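Local coordinates for isomaltodextranase (Arthrobacter globiformis, PDB 5AWO), which hydrolyses (1->6)-alpha-D-glucosidic linkages in dextran-like polysaccharides, removing successive isomaltose units from the non-reducing ends of the chains, at residues 29-34 with 240-245; 37-42 with 366-371; 121-126 with 188-193. One frame throughout, in Å; residues are numbered along the deposited sequence.

In the fold
All three contacts reach the parallel sheet of the TIM barrel. Contact 3 is fully buried, an apolar join between strand 120-124 and helix 179-192, which packs on the outside of the sheet. Contacts 1 and 2 are partly buried but differ: in contact 1 a phenylalanine packs on a glutamate at the start of strand 242-245 with no hydrogen bond across; in contact 2 an arginine and an asparagine tie strand 39-42 to helix 362-370 by hydrogen bonds. Contacts 1 and 2 are joined by chain, since a short loop leads from helix 30-34 to strand 39-42, and Glu242 touches Pro38. The Met241 sulfur packs on helix backbone of contact 3, at Phe190 and Lys191.

Contact 1 of 3, residues 29-34 with 240-245; sequences SVFTRS and DMEVSL
Phe31 lies flat over Glu242 where a short helix, residues 30-34, meets the beginning of strand 242-245 in the parallel sheet of the TIM barrel. The helix comes just before the first barrel strand, 39-42, and covers this sheet at the end where its strands start. Phe31 CG is anti to the carbonyl carbon (chi1 -68°), which turns the ring toward the strand. From the root outward, Phe31 CB rests on the carboxylate, 3.4 Å from Glu242 OE2. Phe31 CG meets Glu242 OE2 and CG, and Phe31 CD2 meets Glu242 CA and CB. Phe31 CD1 passes over the carboxylate carbon, 3.5 Å from Glu242 CD, and Phe31 CE1 faces the start of the same side chain, 3.7 Å from Glu242 CB. That methylene makes a CH-pi contact, 3.6 Å from Glu242 CB to the centroid of the Phe31 ring and only 7° off the ring normal. The other rim leans on backbone: Phe31 CE2 approaches Met241 C at 3.5 Å, and Phe31 CZ has Asp240 O near the ring plane at 3.7 Å. The extended glutamate chain thus crosses under the ring from CB to the carboxylate, whose plane is 27° from that of the ring. One side chain therefore serves as an apolar floor at its CB and as a polar neighbour at its tip. Tyr197 of the adjacent strand 197-200, Ile312 of strand 312-314 two places away, and Pro38 also pack on Glu242. Ser29 is the N-cap of the helix, and its hydroxyl is in addition hydrogen-bonded to Asp262 OD1, just ahead of strand 263-265. The capping bond is weak, Phe31 N to Ser29 OG at 3.0 Å, and the same OG sits at the edge of the Phe31 ring, in its plane.

Contact 2 of 3, residues 37-42 with 366-371; sequences GPRYWN and QLNADG
The first barrel strand, 39-42, and Gly37 in the loop before it are tied to helix 362-370, which follows the last strand, by Arg39 and the amide of Asn368. A chi1 of 164° swings Asn368 CG away from its backbone nitrogen and out from the helix, where both ends of the amide are used. Asn368 ND2 donates to Gly37 O at 3.1 Å, nearly in its own amide plane, with an N-H...O angle of 155°. On the other branch, the extended Arg39 side chain arrives side-on and sets two nitrogens on one oxygen: Arg39 NE lies 2.9 Å and Arg39 NH2 3.0 Å from Asn368 OD1. That oxygen is close to the guanidinium plane, but the two flat groups are steeply inclined to each other, and NE comes from above the carbonyl plane, 51° out of it. Arg39 NH2 also packs on the helix, 3.6 Å from Ala369 CB. The remaining nitrogen, NH1, donates to Phe73 O in a loop. One turn on, Gly371 ends the helix in a Schellman motif. Since OD1 takes two donors while ND2 donates a hydrogen bond to a carbonyl, the orientation of the amide is fixed: turned over, it would set an NH2 group against the guanidinium and its oxygen against Gly37 O. The arginine charge probably also polarises the amide and strengthens its N-H as a donor.

Contact 3 of 3, residues 121-126 with 188-193; sequences LGVYYN and RYFKDL
Val123 CG1 presses on one face of the Phe190 ring, 3.8 Å from its centroid and 14° off the normal, a CH-pi contact shifted toward the rim. The second valine methyl joins in, with Val123 CG2 3.9 Å from Phe190 CD1. Tyr125 adds its CB, 4.1 Å from Phe190 CE2, while its own ring turns off to meet Trp129 edge-to-face. A chi1 of -68°, with Phe190 CG opposite the carbonyl carbon, carries the ring to the strand. Its opposite face is covered from within the helix, where Tyr189 CD2 stands over the ring centre, and Trp107 of helix 107-116 meets it edge-to-face. With the ring of Phe190 cut back to an alanine, Val123 would probably be left over a gap and Trp107 without this aromatic partner. Val123 and Tyr125 point to the helix, whereas Tyr124 between them faces away and hydrogen-bonds Asp201, the probable nucleophile. Strand 120-124, helix 179-192 and strand 197-200 form a beta-alpha-beta crossover of the barrel: Val123 pairs by backbone with Tyr197 and Arg199, and Phe190 also touches Leu198, so the ring lies across both strands that its helix connects.

Contact 1 of 3, residues 29-34 with 240-245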
loop_
_atom_site.group_PDB
_atom_site.type_symbol
_atom_site.label_atom_id
_atom_site.label_comp_id
_atom_site.label_asym_id
_atom_site.label_seq_id
_atom_site.Cartn_x
_atom_site.Cartn_y
_atom_site.Cartn_z
ATOM N N SER A 29 -3.466 -0.190 10.362
ATOM C CA SER A 29 -4.840 0.290 10.354
ATOM C C SER A 29 -5.794 -0.693 9.653
ATOM O O SER A 29 -5.382 -1.589 8.938
ATOM C CB SER A 29 -4.936 1.633 9.656
ATOM O OG SER A 29 -5.046 1.436 8.239
ATOM N N VAL A 30 -7.097 -0.457 9.833
ATOM C CA VAL A 30 -8.110 -1.228 9.157
ATOM C C VAL A 30 -7.923 -1.164 7.628
ATOM O O VAL A 30 -8.273 -2.104 6.917
ATOM C CB VAL A 30 -9.524 -0.755 9.596
ATOM C CG1 VAL A 30 -9.790 0.701 9.256
ATOM C CG2 VAL A 30 -10.605 -1.679 9.075
ATOM N N PHE A 31 -7.385 -0.052 7.123
ATOM C CA PHE A 31 -7.183 0.060 5.677
ATOM C C PHE A 31 -6.176 -0.952 5.150
ATOM O O PHE A 31 -6.471 -1.686 4.187
ATOM C CB PHE A 31 -6.737 1.468 5.311
ATOM C CG PHE A 31 -7.802 2.495 5.530
ATOM C CD1 PHE A 31 -8.821 2.691 4.606
ATOM C CD2 PHE A 31 -7.780 3.276 6.672
ATOM C CE1 PHE A 31 -9.810 3.628 4.836
ATOM C CE2 PHE A 31 -8.753 4.217 6.892
ATOM C CZ PHE A 31 -9.766 4.396 5.978
ATOM N N THR A 32 -5.000 -1.029 5.739
ATOM C CA THR A 32 -4.018 -1.969 5.238
ATOM C C THR A 32 -4.342 -3.406 5.629
ATOM O O THR A 32 -3.907 -4.349 4.971
ATOM C CB THR A 32 -2.593 -1.651 5.694
ATOM O OG1 THR A 32 -2.534 -1.689 7.129
ATOM C CG2 THR A 32 -2.135 -0.292 5.170
ATOM N N ARG A 33 -5.075 -3.593 6.731
ATOM C CA ARG A 33 -5.459 -4.945 7.123
ATOM C C ARG A 33 -6.584 -5.542 6.308
ATOM O O ARG A 33 -6.695 -6.763 6.206
ATOM C CB ARG A 33 -5.845 -4.925 8.608
ATOM C CG ARG A 33 -4.689 -4.582 9.522
ATOM C CD ARG A 33 -5.139 -4.318 10.962
ATOM N NE ARG A 33 -5.780 -5.494 11.549
ATOM C CZ ARG A 33 -5.119 -6.505 12.101
ATOM N NH1 ARG A 33 -3.797 -6.529 12.177
ATOM N NH2 ARG A 33 -5.802 -7.548 12.547
ATOM N N SER A 34 -7.440 -4.688 5.739
ATOM C CA SER A 34 -8.664 -5.151 5.081
ATOM C C SER A 34 -8.499 -5.511 3.610
ATOM O O SER A 34 -9.415 -6.115 3.045
ATOM C CB SER A 34 -9.806 -4.127 5.194
ATOM O OG SER A 34 -10.162 -3.917 6.549
ATOM N N ASP A 240 -10.594 6.165 10.508
ATOM C CA ASP A 240 -11.650 6.631 9.635
ATOM C C ASP A 240 -11.141 7.165 8.303
ATOM O O ASP A 240 -11.872 7.173 7.328
ATOM C CB ASP A 240 -12.541 7.680 10.334
ATOM C CG ASP A 240 -13.492 7.042 11.358
ATOM O OD1 ASP A 240 -13.157 6.003 11.898
ATOM O OD2 ASP A 240 -14.573 7.577 11.611
ATOM N N MET A 241 -9.894 7.627 8.285
ATOM C CA MET A 241 -9.325 8.286 7.106
ATOM C C MET A 241 -7.984 7.658 6.775
ATOM O O MET A 241 -7.115 7.467 7.613
ATOM C CB MET A 241 -9.153 9.780 7.345
ATOM C CG MET A 241 -8.821 10.534 6.047
ATOM S SD MET A 241 -8.978 12.333 6.238
ATOM C CE MET A 241 -7.577 12.516 7.354
ATOM N N GLU A 242 -7.857 7.288 5.495
ATOM C CA GLU A 242 -6.668 6.624 4.976
ATOM C C GLU A 242 -5.551 7.628 4.701
ATOM O O GLU A 242 -5.785 8.691 4.140
ATOM C CB GLU A 242 -7.050 5.859 3.692
ATOM C CG GLU A 242 -5.987 4.869 3.210
ATOM C CD GLU A 242 -6.530 3.849 2.217
ATOM O OE1 GLU A 242 -7.444 4.181 1.433
ATOM O OE2 GLU A 242 -6.009 2.710 2.265
ATOM N N VAL A 243 -4.341 7.267 5.108
ATOM C CA VAL A 243 -3.188 8.163 5.040
ATOM C C VAL A 243 -2.285 7.728 3.874
ATOM O O VAL A 243 -1.621 6.686 3.960
ATOM C CB VAL A 243 -2.413 8.144 6.385
ATOM C CG1 VAL A 243 -1.136 8.967 6.325
ATOM C CG2 VAL A 243 -3.293 8.640 7.552
ATOM N N SER A 244 -2.288 8.537 2.815
ATOM C CA SER A 244 -1.437 8.332 1.627
ATOM C C SER A 244 -0.232 9.243 1.675
ATOM O O SER A 244 -0.357 10.467 1.777
ATOM C CB SER A 244 -2.260 8.596 0.369
ATOM O OG SER A 244 -1.443 8.844 -0.749
ATOM N N LEU A 245 0.948 8.624 1.644
ATOM C CA LEU A 245 2.201 9.354 1.732
ATOM C C LEU A 245 2.860 9.415 0.351
ATOM O O LEU A 245 3.106 8.391 -0.295
ATOM C CB LEU A 245 3.111 8.668 2.750
ATOM C CG LEU A 245 2.541 8.555 4.182
ATOM C CD1 LEU A 245 3.533 7.801 5.060
ATOM C CD2 LEU A 245 2.158 9.887 4.775
#

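Contact 2 of 3, residues 37-42 with 366-371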
loop_
_atom_site.group_PDB
_atom_site.type_symbol
_atom_site.label_atom_id
_atom_site.label_comp_id
_atom_site.label_asym_id
_atom_site.label_seq_id
_atom_site.Cartn_x
_atom_site.Cartn_y
_atom_site.Cartn_z
ATOM N N GLY A 37 -5.451 -1.305 -2.128
ATOM C CA GLY A 37 -5.696 0.119 -2.195
ATOM C C GLY A 37 -7.093 0.464 -2.700
ATOM O O GLY A 37 -7.789 -0.368 -3.288
ATOM N N PRO A 38 -7.497 1.696 -2.501
ATOM C CA PRO A 38 -8.814 2.147 -2.917
ATOM C C PRO A 38 -8.919 2.473 -4.415
ATOM O O PRO A 38 -7.915 2.759 -5.075
ATOM C CB PRO A 38 -8.998 3.430 -2.122
ATOM C CG PRO A 38 -7.626 3.984 -2.008
ATOM C CD PRO A 38 -6.745 2.783 -1.834
ATOM N N ARG A 39 -10.143 2.490 -4.907
ATOM C CA ARG A 39 -10.472 2.900 -6.246
ATOM C C ARG A 39 -10.851 4.346 -6.199
ATOM O O ARG A 39 -11.751 4.737 -5.447
ATOM C CB ARG A 39 -11.653 2.078 -6.778
ATOM C CG ARG A 39 -11.365 0.612 -6.840
ATOM C CD ARG A 39 -12.537 -0.215 -7.351
ATOM N NE ARG A 39 -12.342 -1.618 -7.010
ATOM C CZ ARG A 39 -13.227 -2.607 -7.190
ATOM N NH1 ARG A 39 -14.403 -2.394 -7.785
ATOM N NH2 ARG A 39 -12.916 -3.808 -6.755
ATOM N N TYR A 40 -10.247 5.169 -7.046
ATOM C CA TYR A 40 -10.563 6.578 -7.084
ATOM C C TYR A 40 -10.238 7.242 -8.397
ATOM O O TYR A 40 -9.612 6.605 -9.278
ATOM C CB TYR A 40 -9.950 7.335 -5.898
ATOM C CG TYR A 40 -8.435 7.548 -5.837
ATOM C CD1 TYR A 40 -7.579 6.540 -5.399
ATOM C CD2 TYR A 40 -7.865 8.773 -6.154
ATOM C CE1 TYR A 40 -6.211 6.781 -5.251
ATOM C CE2 TYR A 40 -6.516 8.996 -6.015
ATOM C CZ TYR A 40 -5.695 8.005 -5.560
ATOM O OH TYR A 40 -4.338 8.258 -5.407
ATOM N N TRP A 41 -10.666 8.488 -8.546
ATOM C CA TRP A 41 -10.286 9.361 -9.636
ATOM C C TRP A 41 -9.579 10.558 -9.087
ATOM O O TRP A 41 -9.890 11.025 -7.969
ATOM C CB TRP A 41 -11.519 9.844 -10.393
ATOM C CG TRP A 41 -11.258 10.801 -11.501
ATOM C CD1 TRP A 41 -10.887 10.498 -12.788
ATOM C CD2 TRP A 41 -11.342 12.225 -11.440
ATOM N NE1 TRP A 41 -10.718 11.636 -13.510
ATOM C CE2 TRP A 41 -11.013 12.719 -12.717
ATOM C CE3 TRP A 41 -11.680 13.135 -10.416
ATOM C CZ2 TRP A 41 -10.988 14.084 -13.005
ATOM C CZ3 TRP A 41 -11.675 14.487 -10.718
ATOM C CH2 TRP A 41 -11.350 14.941 -12.000
ATOM N N ASN A 42 -8.603 11.045 -9.829
ATOM C CA ASN A 42 -7.827 12.213 -9.432
ATOM C C ASN A 42 -7.733 13.226 -10.559
ATOM O O ASN A 42 -7.681 12.850 -11.719
ATOM C CB ASN A 42 -6.430 11.757 -8.973
ATOM C CG ASN A 42 -5.583 12.891 -8.396
ATOM O OD1 ASN A 42 -5.050 13.714 -9.108
ATOM N ND2 ASN A 42 -5.413 12.894 -7.051
ATOM N N GLN A 366 -12.481 -7.793 -9.256
ATOM C CA GLN A 366 -12.792 -8.675 -8.151
ATOM C C GLN A 366 -11.535 -9.027 -7.381
ATOM O O GLN A 366 -11.598 -9.204 -6.166
ATOM C CB GLN A 366 -13.513 -9.925 -8.638
ATOM C CG GLN A 366 -14.159 -10.713 -7.511
ATOM C CD GLN A 366 -15.310 -9.966 -6.884
ATOM O OE1 GLN A 366 -16.173 -9.459 -7.589
ATOM N NE2 GLN A 366 -15.312 -9.858 -5.549
ATOM N N LEU A 367 -10.375 -9.120 -8.044
ATOM C CA LEU A 367 -9.115 -9.366 -7.334
ATOM C C LEU A 367 -8.831 -8.246 -6.316
ATOM O O LEU A 367 -8.463 -8.483 -5.163
ATOM C CB LEU A 367 -7.942 -9.488 -8.297
ATOM C CG LEU A 367 -7.900 -10.736 -9.175
ATOM C CD1 LEU A 367 -6.799 -10.640 -10.221
ATOM C CD2 LEU A 367 -7.718 -12.013 -8.366
ATOM N N ASN A 368 -9.034 -7.017 -6.753
ATOM C CA ASN A 368 -8.910 -5.866 -5.857
ATOM C C ASN A 368 -9.926 -5.883 -4.718
ATOM O O ASN A 368 -9.558 -5.689 -3.558
ATOM C CB ASN A 368 -8.931 -4.550 -6.645
ATOM C CG ASN A 368 -9.196 -3.339 -5.758
ATOM O OD1 ASN A 368 -10.334 -3.059 -5.440
ATOM N ND2 ASN A 368 -8.153 -2.604 -5.380
ATOM N N ALA A 369 -11.187 -6.173 -5.034
ATOM C CA ALA A 369 -12.223 -6.259 -3.992
ATOM C C ALA A 369 -11.899 -7.330 -2.978
ATOM O O ALA A 369 -12.137 -7.126 -1.757
ATOM C CB ALA A 369 -13.596 -6.547 -4.590
ATOM N N ASP A 370 -11.386 -8.463 -3.453
ATOM C CA ASP A 370 -11.079 -9.594 -2.552
ATOM C C ASP A 370 -9.798 -9.359 -1.738
ATOM O O ASP A 370 -9.493 -10.117 -0.802
ATOM C CB ASP A 370 -11.016 -10.929 -3.308
ATOM C CG ASP A 370 -12.372 -11.350 -3.926
ATOM O OD1 ASP A 370 -13.411 -10.740 -3.574
ATOM O OD2 ASP A 370 -12.357 -12.256 -4.789
ATOM N N GLY A 371 -9.026 -8.329 -2.065
ATOM C CA GLY A 371 -7.834 -7.956 -1.282
ATOM C C GLY A 371 -6.549 -8.617 -1.725
ATOM O O GLY A 371 -5.706 -8.989 -0.909
#

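Contact 3 of 3, residues 121-126 with 188-193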
loop_
_atom_site.group_PDB
_atom_site.type_symbol
_atom_site.label_atom_id
_atom_site.label_comp_id
_atom_site.label_asym_id
_atom_site.label_seq_id
_atom_site.Cartn_x
_atom_site.Cartn_y
_atom_site.Cartn_z
ATOM N N LEU A 121 -15.423 12.510 -1.161
ATOM C CA LEU A 121 -14.338 13.435 -1.438
ATOM C C LEU A 121 -12.997 12.926 -0.956
ATOM O O LEU A 121 -12.832 12.574 0.200
ATOM C CB LEU A 121 -14.622 14.751 -0.701
ATOM C CG LEU A 121 -13.589 15.868 -0.837
ATOM C CD1 LEU A 121 -13.494 16.383 -2.258
ATOM C CD2 LEU A 121 -13.926 16.993 0.136
ATOM N N GLY A 122 -12.005 12.928 -1.855
ATOM C CA GLY A 122 -10.615 12.713 -1.489
ATOM C C GLY A 122 -9.864 14.014 -1.574
ATOM O O GLY A 122 -10.087 14.814 -2.481
ATOM N N VAL A 123 -9.014 14.275 -0.571
ATOM C CA VAL A 123 -8.292 15.527 -0.510
ATOM C C VAL A 123 -6.777 15.342 -0.569
ATOM O O VAL A 123 -6.221 14.557 0.184
ATOM C CB VAL A 123 -8.653 16.338 0.750
ATOM C CG1 VAL A 123 -7.754 17.567 0.889
ATOM C CG2 VAL A 123 -10.100 16.788 0.669
ATOM N N TYR A 124 -6.165 16.113 -1.455
ATOM C CA TYR A 124 -4.704 16.296 -1.476
ATOM C C TYR A 124 -4.355 17.510 -0.622
ATOM O O TYR A 124 -4.741 18.633 -0.929
ATOM C CB TYR A 124 -4.262 16.496 -2.909
ATOM C CG TYR A 124 -2.812 16.855 -3.158
ATOM C CD1 TYR A 124 -2.322 18.140 -2.942
ATOM C CD2 TYR A 124 -1.931 15.923 -3.704
ATOM C CE1 TYR A 124 -1.004 18.478 -3.199
ATOM C CE2 TYR A 124 -0.627 16.284 -3.997
ATOM C CZ TYR A 124 -0.175 17.550 -3.747
ATOM O OH TYR A 124 1.142 17.911 -4.020
ATOM N N TYR A 125 -3.710 17.276 0.503
ATOM C CA TYR A 125 -3.097 18.369 1.254
ATOM C C TYR A 125 -2.082 17.822 2.231
ATOM O O TYR A 125 -2.180 16.703 2.685
ATOM C CB TYR A 125 -4.142 19.241 2.005
ATOM C CG TYR A 125 -3.700 20.686 2.067
ATOM C CD1 TYR A 125 -3.785 21.505 0.943
ATOM C CD2 TYR A 125 -3.214 21.251 3.257
ATOM C CE1 TYR A 125 -3.342 22.815 0.962
ATOM C CE2 TYR A 125 -2.755 22.554 3.279
ATOM C CZ TYR A 125 -2.841 23.343 2.143
ATOM O OH TYR A 125 -2.389 24.643 2.196
ATOM N N ASN A 126 -1.112 18.672 2.560
ATOM C CA ASN A 126 -0.101 18.340 3.548
ATOM C C ASN A 126 -0.365 19.235 4.752
ATOM O O ASN A 126 -0.268 20.448 4.636
ATOM C CB ASN A 126 1.307 18.556 2.977
ATOM C CG ASN A 126 2.392 18.085 3.918
ATOM O OD1 ASN A 126 2.240 18.205 5.151
ATOM N ND2 ASN A 126 3.489 17.532 3.382
ATOM N N ARG A 188 -8.063 16.214 11.236
ATOM C CA ARG A 188 -9.472 16.007 11.623
ATOM C C ARG A 188 -10.472 16.879 10.883
ATOM O O ARG A 188 -11.596 16.454 10.654
ATOM C CB ARG A 188 -9.642 16.143 13.131
ATOM C CG ARG A 188 -8.950 15.063 13.930
ATOM C CD ARG A 188 -9.468 14.921 15.354
ATOM N NE ARG A 188 -8.669 13.989 16.148
ATOM C CZ ARG A 188 -7.677 14.328 16.975
ATOM N NH1 ARG A 188 -7.320 15.589 17.174
ATOM N NH2 ARG A 188 -7.028 13.378 17.639
ATOM N N TYR A 189 -10.074 18.066 10.473
ATOM C CA TYR A 189 -10.902 18.919 9.647
ATOM C C TYR A 189 -11.365 18.201 8.381
ATOM O O TYR A 189 -12.553 18.183 8.050
ATOM C CB TYR A 189 -10.134 20.180 9.326
ATOM C CG TYR A 189 -10.708 21.138 8.315
ATOM C CD1 TYR A 189 -11.733 22.034 8.652
ATOM C CD2 TYR A 189 -10.196 21.188 7.022
ATOM C CE1 TYR A 189 -12.217 22.928 7.731
ATOM C CE2 TYR A 189 -10.661 22.094 6.102
ATOM C CZ TYR A 189 -11.681 22.973 6.453
ATOM O OH TYR A 189 -12.147 23.905 5.526
ATOM N N PHE A 190 -10.435 17.556 7.687
ATOM C CA PHE A 190 -10.837 16.799 6.503
ATOM C C PHE A 190 -11.592 15.533 6.846
ATOM O O PHE A 190 -12.605 15.215 6.222
ATOM C CB PHE A 190 -9.607 16.515 5.608
ATOM C CG PHE A 190 -9.042 17.768 4.973
ATOM C CD1 PHE A 190 -9.827 18.522 4.133
ATOM C CD2 PHE A 190 -7.750 18.201 5.218
ATOM C CE1 PHE A 190 -9.327 19.679 3.559
ATOM C CE2 PHE A 190 -7.250 19.351 4.640
ATOM C CZ PHE A 190 -8.050 20.103 3.820
ATOM N N LYS A 191 -11.122 14.797 7.850
ATOM C CA LYS A 191 -11.809 13.576 8.262
ATOM C C LYS A 191 -13.281 13.878 8.574
ATOM O O LYS A 191 -14.192 13.153 8.189
ATOM C CB LYS A 191 -11.164 12.995 9.501
ATOM C CG LYS A 191 -11.892 11.779 10.029
ATOM C CD LYS A 191 -11.712 11.607 11.508
ATOM C CE LYS A 191 -10.318 11.212 11.849
ATOM N NZ LYS A 191 -10.217 11.037 13.331
ATOM N N ASP A 192 -13.502 14.965 9.297
ATOM C CA ASP A 192 -14.846 15.329 9.746
ATOM C C ASP A 192 -15.751 15.735 8.589
ATOM O O ASP A 192 -16.980 15.506 8.653
ATOM C CB ASP A 192 -14.738 16.475 10.746
ATOM C CG ASP A 192 -14.140 16.059 12.077
ATOM O OD1 ASP A 192 -14.030 14.879 12.371
ATOM O OD2 ASP A 192 -13.731 16.985 12.849
ATOM N N LEU A 193 -15.178 16.361 7.562
ATOM C CA LEU A 193 -15.889 16.692 6.319
ATOM C C LEU A 193 -16.372 15.458 5.564
ATOM O O LEU A 193 -17.174 15.590 4.621
ATOM C CB LEU A 193 -15.031 17.583 5.410
ATOM C CG LEU A 193 -14.831 19.040 5.816
ATOM C CD1 LEU A 193 -13.647 19.685 5.116
ATOM C CD2 LEU A 193 -16.079 19.880 5.581
#